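Local structure of fumarylacetoacetate hydrolase (Burkholderia xenovorans, 5TI1) at residues B[156-161]-B[173-178]; B[179-184]-B[306-311]; B[250-255]-B[351-356]. The protein probably hydrolyses fumarylacetoacetate to fumarate and acetoacetate, the last step of phenylalanine and tyrosine breakdown, at a site holding a magnesium ion. All blocks are in the same frame, centred on the assembly; numbering follows the deposited sequence.

Interaction 1: residues B[156-161]-B[173-178]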
loop_
_atom_site.group_PDB
_atom_site.type_symbol
_atom_site.label_atom_id
_atom_site.label_comp_id
_atom_site.label_asym_id
_atom_site.label_seq_id
_atom_site.Cartn_x
_atom_site.Cartn_y
_atom_site.Cartn_z
ATOM N N SER B 156 -14.490 -12.069 -0.164
ATOM C CA SER B 156 -15.882 -11.963 0.258
ATOM C C SER B 156 -16.817 -12.879 -0.522
ATOM O O SER B 156 -18.026 -12.623 -0.557
ATOM C CB SER B 156 -16.359 -10.513 0.155
ATOM O OG SER B 156 -15.660 -9.658 1.053
ATOM N N SER B 157 -16.293 -13.938 -1.141
ATOM C CA SER B 157 -17.123 -14.941 -1.803
ATOM C C SER B 157 -17.284 -16.149 -0.887
ATOM O O SER B 157 -16.297 -16.816 -0.553
ATOM C CB SER B 157 -16.519 -15.371 -3.139
ATOM O OG SER B 157 -17.205 -16.491 -3.686
ATOM N N LYS B 158 -18.531 -16.432 -0.489
ATOM C CA LYS B 158 -18.779 -17.598 0.354
ATOM C C LYS B 158 -18.415 -18.889 -0.369
ATOM O O LYS B 158 -17.830 -19.798 0.230
ATOM C CB LYS B 158 -20.240 -17.633 0.812
ATOM C CG LYS B 158 -20.493 -18.669 1.889
ATOM C CD LYS B 158 -21.897 -18.544 2.482
ATOM C CE LYS B 158 -22.099 -19.520 3.632
ATOM N NZ LYS B 158 -23.413 -19.327 4.326
ATOM N N GLU B 159 -18.748 -18.984 -1.659
ATOM C CA GLU B 159 -18.434 -20.191 -2.425
ATOM C C GLU B 159 -16.928 -20.395 -2.544
ATOM O O GLU B 159 -16.433 -21.529 -2.483
ATOM C CB GLU B 159 -19.072 -20.109 -3.817
ATOM C CG GLU B 159 -20.608 -20.049 -3.835
ATOM C CD GLU B 159 -21.159 -18.640 -3.625
ATOM O OE1 GLU B 159 -20.401 -17.753 -3.166
ATOM O OE2 GLU B 159 -22.352 -18.417 -3.921
ATOM N N HIS B 160 -16.185 -19.307 -2.726
ATOM C CA HIS B 160 -14.732 -19.405 -2.799
ATOM C C HIS B 160 -14.144 -19.825 -1.458
ATOM O O HIS B 160 -13.324 -20.749 -1.388
ATOM C CB HIS B 160 -14.146 -18.070 -3.247
ATOM C CG HIS B 160 -12.651 -18.061 -3.285
ATOM N ND1 HIS B 160 -11.932 -18.662 -4.295
ATOM C CD2 HIS B 160 -11.738 -17.547 -2.426
ATOM C CE1 HIS B 160 -10.640 -18.508 -4.065
ATOM N NE2 HIS B 160 -10.495 -17.839 -2.936
ATOM N N ALA B 161 -14.544 -19.145 -0.376
ATOM C CA ALA B 161 -14.069 -19.517 0.950
ATOM C C ALA B 161 -14.467 -20.941 1.295
ATOM O O ALA B 161 -13.722 -21.644 1.989
ATOM C CB ALA B 161 -14.618 -18.547 1.998
ATOM N N ASN B 173 -16.053 -28.083 7.990
ATOM C CA ASN B 173 -15.286 -27.018 8.625
ATOM C C ASN B 173 -14.673 -26.075 7.597
ATOM O O ASN B 173 -13.574 -25.555 7.796
ATOM C CB ASN B 173 -14.188 -27.589 9.517
ATOM C CG ASN B 173 -14.722 -28.534 10.560
ATOM O OD1 ASN B 173 -15.069 -28.122 11.666
ATOM N ND2 ASN B 173 -14.791 -29.817 10.217
ATOM N N ALA B 174 -15.379 -25.835 6.487
ATOM C CA ALA B 174 -14.797 -25.037 5.409
ATOM C C ALA B 174 -14.627 -23.573 5.807
ATOM O O ALA B 174 -13.623 -22.944 5.458
ATOM C CB ALA B 174 -15.653 -25.147 4.148
ATOM N N LEU B 175 -15.595 -23.011 6.525
ATOM C CA LEU B 175 -15.615 -21.591 6.836
ATOM C C LEU B 175 -15.101 -21.364 8.249
ATOM O O LEU B 175 -15.572 -21.999 9.196
ATOM C CB LEU B 175 -17.025 -21.018 6.699
ATOM C CG LEU B 175 -17.606 -20.908 5.290
ATOM C CD1 LEU B 175 -18.977 -20.255 5.333
ATOM C CD2 LEU B 175 -16.663 -20.122 4.405
ATOM N N LEU B 176 -14.130 -20.463 8.384
ATOM C CA LEU B 176 -13.663 -20.093 9.705
ATOM C C LEU B 176 -14.670 -19.148 10.358
ATOM O O LEU B 176 -15.344 -18.375 9.670
ATOM C CB LEU B 176 -12.289 -19.441 9.621
ATOM C CG LEU B 176 -11.199 -20.441 9.219
ATOM C CD1 LEU B 176 -9.892 -19.742 8.854
ATOM C CD2 LEU B 176 -10.984 -21.443 10.349
ATOM N N PRO B 177 -14.808 -19.207 11.681
ATOM C CA PRO B 177 -15.897 -18.454 12.322
ATOM C C PRO B 177 -15.853 -16.955 12.051
ATOM O O PRO B 177 -16.911 -16.340 11.884
ATOM C CB PRO B 177 -15.714 -18.786 13.811
ATOM C CG PRO B 177 -14.289 -19.197 13.938
ATOM C CD PRO B 177 -13.962 -19.902 12.663
ATOM N N ASN B 178 -14.673 -16.342 11.964
ATOM C CA ASN B 178 -14.660 -14.901 11.724
ATOM C C ASN B 178 -15.150 -14.530 10.322
ATOM O O ASN B 178 -15.503 -13.367 10.098
ATOM C CB ASN B 178 -13.258 -14.326 11.971
ATOM C CG ASN B 178 -12.202 -14.929 11.055
ATOM O OD1 ASN B 178 -12.422 -15.965 10.433
ATOM N ND2 ASN B 178 -11.042 -14.287 10.988
#
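The opening turn of helix 158-168, which bears the predicted proton acceptor His-160, sets Lys-158 and Ala-161 against Leu-175 of the loop that follows the helix. Leu-175 meets this surface with both branches of its fork. Its CD1 methyl lies across the aliphatic part of Lys-158, 3.6 Å from Lys-158 CE, while the other methyl, CD2, drops onto Ala-161 CB at 3.5 Å and also faces the backbone there. Because CG stands anti to the carbonyl carbon (chi1 -70°), the fork is carried toward the helix. The lysine chain is extended and runs at about a right angle to the leucine, and Leu-175 CD1 touches its CG as well as its CE. Ala-174, one residue earlier, packs on Thr-162 and Ser-166 of the same helix, and Arg-169, just past the helix, donates to the backbone oxygens of Asn-173 and Ala-174, tying the returning chain down.

The helix start is fixed by Ser-157 at the N-cap: its OG accepts from His-160 N at 3.1 Å with an N-H...O angle of 159°, and Ser-157 O accepts from Ala-161 N at 2.9 Å. The CB of His-160 points away from the 173-178 loop, and its ring meets that of Tyr-155, a predicted substrate-binding residue; ND1 makes a weak hydrogen bond to Glu-391. One face of the turn thus carries apolar packing and another a probable catalytic group, a serine-capped helix N-terminus with the chain folded back along it, set at the predicted active site of this FAH-family domain.

Interaction 2: residues B[179-184]-B[306-311]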
loop_
_atom_site.group_PDB
_atom_site.type_symbol
_atom_site.label_atom_id
_atom_site.label_comp_id
_atom_site.label_asym_id
_atom_site.label_seq_id
_atom_site.Cartn_x
_atom_site.Cartn_y
_atom_site.Cartn_z
ATOM N N TRP B 179 -15.190 -15.486 9.381
ATOM C CA TRP B 179 -15.496 -15.147 7.991
ATOM C C TRP B 179 -16.925 -14.626 7.834
ATOM O O TRP B 179 -17.179 -13.712 7.038
ATOM C CB TRP B 179 -15.268 -16.360 7.074
ATOM C CG TRP B 179 -15.348 -15.980 5.623
ATOM C CD1 TRP B 179 -14.309 -15.649 4.800
ATOM C CD2 TRP B 179 -16.539 -15.837 4.843
ATOM N NE1 TRP B 179 -14.780 -15.326 3.549
ATOM C CE2 TRP B 179 -16.146 -15.435 3.549
ATOM C CE3 TRP B 179 -17.902 -16.034 5.106
ATOM C CZ2 TRP B 179 -17.067 -15.220 2.523
ATOM C CZ3 TRP B 179 -18.813 -15.813 4.089
ATOM C CH2 TRP B 179 -18.392 -15.406 2.815
ATOM N N SER B 180 -17.873 -15.198 8.565
ATOM C CA SER B 180 -19.263 -14.770 8.472
ATOM C C SER B 180 -19.586 -13.614 9.415
ATOM O O SER B 180 -20.737 -13.167 9.450
ATOM C CB SER B 180 -20.193 -15.957 8.740
ATOM O OG SER B 180 -20.004 -16.976 7.760
ATOM N N GLU B 181 -18.597 -13.120 10.166
ATOM C CA GLU B 181 -18.767 -11.965 11.038
ATOM C C GLU B 181 -18.138 -10.698 10.477
ATOM O O GLU B 181 -18.446 -9.608 10.966
ATOM C CB GLU B 181 -18.177 -12.251 12.426
ATOM C CG GLU B 181 -18.835 -13.423 13.152
ATOM C CD GLU B 181 -20.086 -13.018 13.931
ATOM O OE1 GLU B 181 -20.353 -11.803 14.035
ATOM O OE2 GLU B 181 -20.790 -13.912 14.443
ATOM N N MET B 182 -17.271 -10.804 9.470
ATOM C CA MET B 182 -16.623 -9.617 8.934
ATOM C C MET B 182 -16.159 -9.900 7.516
ATOM O O MET B 182 -15.844 -11.049 7.180
ATOM C CB MET B 182 -15.430 -9.200 9.805
ATOM C CG MET B 182 -14.297 -10.195 9.777
ATOM S SD MET B 182 -12.810 -9.609 10.589
ATOM C CE MET B 182 -13.400 -9.502 12.273
ATOM N N PRO B 183 -16.105 -8.890 6.668
ATOM C CA PRO B 183 -15.456 -9.071 5.371
ATOM C C PRO B 183 -13.944 -9.021 5.530
ATOM O O PRO B 183 -13.347 -7.946 5.424
ATOM C CB PRO B 183 -15.991 -7.900 4.540
ATOM C CG PRO B 183 -16.378 -6.859 5.562
ATOM C CD PRO B 183 -16.817 -7.604 6.781
ATOM N N ILE B 184 -13.320 -10.169 5.806
ATOM C CA ILE B 184 -11.883 -10.168 6.040
ATOM C C ILE B 184 -11.150 -9.706 4.779
ATOM O O ILE B 184 -11.636 -9.849 3.647
ATOM C CB ILE B 184 -11.369 -11.547 6.485
ATOM C CG1 ILE B 184 -11.467 -12.550 5.348
ATOM C CG2 ILE B 184 -12.114 -12.047 7.724
ATOM C CD1 ILE B 184 -10.764 -13.839 5.650
ATOM N N GLN B 306 -27.596 -12.965 4.550
ATOM C CA GLN B 306 -26.503 -13.186 5.489
ATOM C C GLN B 306 -27.024 -13.865 6.752
ATOM O O GLN B 306 -28.048 -13.455 7.312
ATOM C CB GLN B 306 -25.799 -11.867 5.834
ATOM C CG GLN B 306 -25.168 -11.176 4.624
ATOM C CD GLN B 306 -24.243 -10.027 4.997
ATOM O OE1 GLN B 306 -24.615 -9.129 5.753
ATOM N NE2 GLN B 306 -23.024 -10.059 4.471
ATOM N N ASP B 307 -26.326 -14.909 7.186
ATOM C CA ASP B 307 -26.679 -15.647 8.393
ATOM C C ASP B 307 -25.383 -16.114 9.040
ATOM O O ASP B 307 -24.616 -16.855 8.416
ATOM C CB ASP B 307 -27.602 -16.828 8.064
ATOM C CG ASP B 307 -28.112 -17.553 9.306
ATOM O OD1 ASP B 307 -27.813 -17.125 10.440
ATOM O OD2 ASP B 307 -28.826 -18.561 9.144
ATOM N N PRO B 308 -25.084 -15.696 10.278
ATOM C CA PRO B 308 -25.881 -14.824 11.151
ATOM C C PRO B 308 -25.958 -13.379 10.677
ATOM O O PRO B 308 -25.170 -12.971 9.825
ATOM C CB PRO B 308 -25.137 -14.900 12.486
ATOM C CG PRO B 308 -23.741 -15.182 12.108
ATOM C CD PRO B 308 -23.825 -16.104 10.922
ATOM N N GLN B 309 -26.920 -12.632 11.210
ATOM C CA GLN B 309 -26.987 -11.206 10.952
ATOM C C GLN B 309 -25.712 -10.554 11.473
ATOM O O GLN B 309 -25.339 -10.778 12.632
ATOM C CB GLN B 309 -28.217 -10.599 11.633
ATOM C CG GLN B 309 -28.411 -9.116 11.368
ATOM C CD GLN B 309 -29.677 -8.563 12.012
ATOM O OE1 GLN B 309 -30.025 -8.908 13.149
ATOM N NE2 GLN B 309 -30.373 -7.699 11.280
ATOM N N PRO B 310 -24.993 -9.793 10.654
ATOM C CA PRO B 310 -23.750 -9.183 11.133
ATOM C C PRO B 310 -24.024 -8.139 12.203
ATOM O O PRO B 310 -25.154 -7.682 12.395
ATOM C CB PRO B 310 -23.149 -8.550 9.872
ATOM C CG PRO B 310 -23.794 -9.290 8.734
ATOM C CD PRO B 310 -25.175 -9.615 9.201
ATOM N N LEU B 311 -22.955 -7.778 12.914
ATOM C CA LEU B 311 -22.976 -6.691 13.885
ATOM C C LEU B 311 -23.524 -5.420 13.255
ATOM O O LEU B 311 -23.430 -5.241 12.037
ATOM C CB LEU B 311 -21.568 -6.450 14.436
ATOM C CG LEU B 311 -21.048 -7.416 15.496
ATOM C CD1 LEU B 311 -19.544 -7.327 15.565
ATOM C CD2 LEU B 311 -21.650 -7.080 16.851
HETATM O O HOH W 1 -22.304 -17.364 6.368
HETATM O O HOH W 2 -20.708 -9.435 12.620
#
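A cis peptide bond precedes Pro-308, whose ring meets Ser-180 and Glu-181 through CD and CG, in a contact where the polar links between the two loops are indirect, carried by two waters and by Arg-214 of the second subunit. The direct touches are loose. Ser-180 CB lies 4.2 Å from Pro-308 CD, and Glu-181 OE2 comes to 4.0 Å from Pro-308 CG, the glutamate side chain crossing the proline ring at about a right angle. Glu-181 reaches it by a bend at chi2 (-86°), which brings the carboxylate closer to the 306-311 loop than the direction of its CB alone would suggest.

One water sits 2.7 Å from Ser-180 OG and donates to Asp-307 O at 3.1 Å; that hydroxyl also lies in the plane of the Trp-179 ring, at its edge. The other water donates to Glu-181 O and to Glu-181 OE1, and accepts from Leu-311 N at 2.8 Å, so a single solvent molecule holds the glutamate's main chain and carboxylate together with the far loop. Glu-181 OE2 forms a salt bridge with Arg-214 NE of the second subunit, and Arg-214 of that subunit also donates to Gln-309 O. OE1 thus takes a hydrogen from this water while OE2 meets the dimer partner, and the negative charge probably helps to fix the arginine between the loops. Ser-180 O, by contrast, is buried without a partner.

The 179-184 loop leads from helix 158-168 to strand 185-188, with Trp-179 against Lys-158 and Ala-161 of that helix and Pro-183, at the centre of an inverse gamma turn, against helix 353-362; the 306-311 loop bridges strands 300-301 and 321-331.

Interaction 3: residues B[250-255]-B[351-356]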
loop_
_atom_site.group_PDB
_atom_site.type_symbol
_atom_site.label_atom_id
_atom_site.label_comp_id
_atom_site.label_asym_id
_atom_site.label_seq_id
_atom_site.Cartn_x
_atom_site.Cartn_y
_atom_site.Cartn_z
ATOM N N ALA B 250 -21.470 6.236 -1.514
ATOM C CA ALA B 250 -21.217 7.595 -1.978
ATOM C C ALA B 250 -19.726 7.903 -2.081
ATOM O O ALA B 250 -19.347 8.870 -2.753
ATOM C CB ALA B 250 -21.897 8.601 -1.048
ATOM N N HIS B 251 -18.877 7.112 -1.429
ATOM C CA HIS B 251 -17.434 7.277 -1.549
ATOM C C HIS B 251 -16.840 6.550 -2.747
ATOM O O HIS B 251 -15.658 6.751 -3.038
ATOM C CB HIS B 251 -16.738 6.794 -0.273
ATOM C CG HIS B 251 -17.061 7.614 0.939
ATOM N ND1 HIS B 251 -16.115 8.354 1.615
ATOM C CD2 HIS B 251 -18.231 7.820 1.589
ATOM C CE1 HIS B 251 -16.680 8.965 2.643
ATOM N NE2 HIS B 251 -17.966 8.660 2.646
ATOM N N ILE B 252 -17.623 5.734 -3.462
ATOM C CA ILE B 252 -17.111 4.875 -4.531
ATOM C C ILE B 252 -17.333 5.551 -5.879
ATOM O O ILE B 252 -18.444 6.003 -6.187
ATOM C CB ILE B 252 -17.774 3.488 -4.496
ATOM C CG1 ILE B 252 -17.554 2.826 -3.136
ATOM C CG2 ILE B 252 -17.235 2.608 -5.627
ATOM C CD1 ILE B 252 -18.133 1.437 -3.037
ATOM N N PHE B 253 -16.282 5.595 -6.699
ATOM C CA PHE B 253 -16.350 6.209 -8.021
ATOM C C PHE B 253 -16.799 5.220 -9.097
ATOM O O PHE B 253 -17.688 5.522 -9.895
ATOM C CB PHE B 253 -14.981 6.804 -8.382
ATOM C CG PHE B 253 -14.884 7.303 -9.796
ATOM C CD1 PHE B 253 -15.667 8.373 -10.222
ATOM C CD2 PHE B 253 -13.996 6.711 -10.699
ATOM C CE1 PHE B 253 -15.580 8.844 -11.525
ATOM C CE2 PHE B 253 -13.899 7.170 -12.009
ATOM C CZ PHE B 253 -14.694 8.242 -12.424
ATOM N N GLY B 254 -16.181 4.051 -9.147
ATOM C CA GLY B 254 -16.499 3.106 -10.194
ATOM C C GLY B 254 -15.793 1.788 -9.969
ATOM O O GLY B 254 -15.228 1.542 -8.900
ATOM N N MET B 255 -15.798 0.950 -11.013
ATOM C CA MET B 255 -15.309 -0.415 -10.900
ATOM C C MET B 255 -14.468 -0.776 -12.115
ATOM O O MET B 255 -14.667 -0.240 -13.211
ATOM C CB MET B 255 -16.472 -1.401 -10.767
ATOM C CG MET B 255 -16.084 -2.778 -10.297
ATOM S SD MET B 255 -17.543 -3.824 -10.182
ATOM C CE MET B 255 -18.489 -2.971 -8.920
ATOM N N TRP B 351 -20.391 -10.367 0.942
ATOM C CA TRP B 351 -20.196 -9.036 1.514
ATOM C C TRP B 351 -20.189 -8.013 0.386
ATOM O O TRP B 351 -19.489 -8.193 -0.613
ATOM C CB TRP B 351 -18.889 -8.951 2.313
ATOM C CG TRP B 351 -18.821 -9.839 3.531
ATOM C CD1 TRP B 351 -18.158 -11.029 3.644
ATOM C CD2 TRP B 351 -19.426 -9.597 4.815
ATOM N NE1 TRP B 351 -18.312 -11.541 4.913
ATOM C CE2 TRP B 351 -19.089 -10.684 5.649
ATOM C CE3 TRP B 351 -20.219 -8.567 5.337
ATOM C CZ2 TRP B 351 -19.522 -10.774 6.978
ATOM C CZ3 TRP B 351 -20.650 -8.659 6.661
ATOM C CH2 TRP B 351 -20.296 -9.752 7.464
ATOM N N THR B 352 -20.961 -6.944 0.541
ATOM C CA THR B 352 -21.017 -5.925 -0.497
ATOM C C THR B 352 -19.832 -4.968 -0.394
ATOM O O THR B 352 -19.086 -4.957 0.587
ATOM C CB THR B 352 -22.310 -5.129 -0.393
ATOM O OG1 THR B 352 -22.291 -4.386 0.833
ATOM C CG2 THR B 352 -23.497 -6.073 -0.416
ATOM N N MET B 353 -19.691 -4.135 -1.431
ATOM C CA MET B 353 -18.707 -3.059 -1.406
ATOM C C MET B 353 -18.940 -2.118 -0.232
ATOM O O MET B 353 -17.988 -1.693 0.430
ATOM C CB MET B 353 -18.756 -2.285 -2.721
ATOM C CG MET B 353 -18.276 -3.070 -3.929
ATOM S SD MET B 353 -18.456 -2.118 -5.455
ATOM C CE MET B 353 -20.235 -2.182 -5.685
ATOM N N ALA B 354 -20.204 -1.768 0.029
ATOM C CA ALA B 354 -20.509 -0.897 1.157
ATOM C C ALA B 354 -20.004 -1.507 2.457
ATOM O O ALA B 354 -19.361 -0.831 3.274
ATOM C CB ALA B 354 -22.018 -0.638 1.223
ATOM N N GLN B 355 -20.268 -2.799 2.651
ATOM C CA GLN B 355 -19.843 -3.453 3.879
ATOM C C GLN B 355 -18.326 -3.531 3.957
ATOM O O GLN B 355 -17.742 -3.333 5.029
ATOM C CB GLN B 355 -20.477 -4.836 3.968
ATOM C CG GLN B 355 -21.988 -4.770 4.165
ATOM C CD GLN B 355 -22.638 -6.131 4.135
ATOM O OE1 GLN B 355 -22.308 -6.976 3.291
ATOM N NE2 GLN B 355 -23.573 -6.358 5.053
ATOM N N GLN B 356 -17.674 -3.799 2.823
ATOM C CA GLN B 356 -16.221 -3.890 2.803
ATOM C C GLN B 356 -15.588 -2.566 3.204
ATOM O O GLN B 356 -14.665 -2.532 4.021
ATOM C CB GLN B 356 -15.747 -4.329 1.415
ATOM C CG GLN B 356 -16.085 -5.778 1.084
ATOM C CD GLN B 356 -15.880 -6.106 -0.388
ATOM O OE1 GLN B 356 -15.970 -5.230 -1.246
ATOM N NE2 GLN B 356 -15.604 -7.373 -0.681
#
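Met-353 meets Ile-252 with its root and Met-255 with its end. Ile-252 CD1 reaches Met-353 CB at 3.8 Å, the CG1 branch, anti to the carbonyl carbon (chi1 -57°), sending that methyl toward the helix. Farther along, Met-255 CE lies 3.6 Å from Met-353 SD and 3.8 Å from Met-353 CE; this approach is less certain, since Met-255 occupies two conformations. Both methionines bend at chi3, and their chains cross at a slant.

The contact seats the first turn of helix 353-362 on strand 252-263, an inner strand of the seven-stranded mixed sheet that also carries magnesium ligands. Phe-231 of the adjoining strand 223-233 touches both Ile-252 and Met-353, while Phe-322 and Ile-324 of strand 321-331 close on Met-353 and Met-255 respectively.

Beyond this apolar shell, a capping box starts the helix. Gln-355 N donates to Thr-352 OG1 at 3.1 Å (164°), and Thr-352 N returns a bond to Gln-355 OE1 at 3.1 Å (166°), on a lone pair in the carbonyl plane. Further bonds hold the box in place: His-316 to Thr-352 OG1, and Gln-355 NE2 to Leu-314 O and Gln-306 OE1.

Both segments of interaction 1 precede those of interaction 2 along the chain, while 250-255 falls between the two loops of interaction 2 and 351-356 follows them. The centres of interactions 1 and 2 are about 10 Å apart, those of 2 and 3 about 17 Å, and those of 1 and 3 about 21 Å. Trp-179 O accepts a probable hydrogen bond from Trp-351 NE1, joining interactions 2 and 3, and Ser-156 OG and Gln-356 NE2 are probably hydrogen-bonded between interactions 1 and 3. The contacts thus form a chain of touching groups, from strand 252-263 through helix 353-362 to the loops of interactions 1 and 2 at the subunit interface.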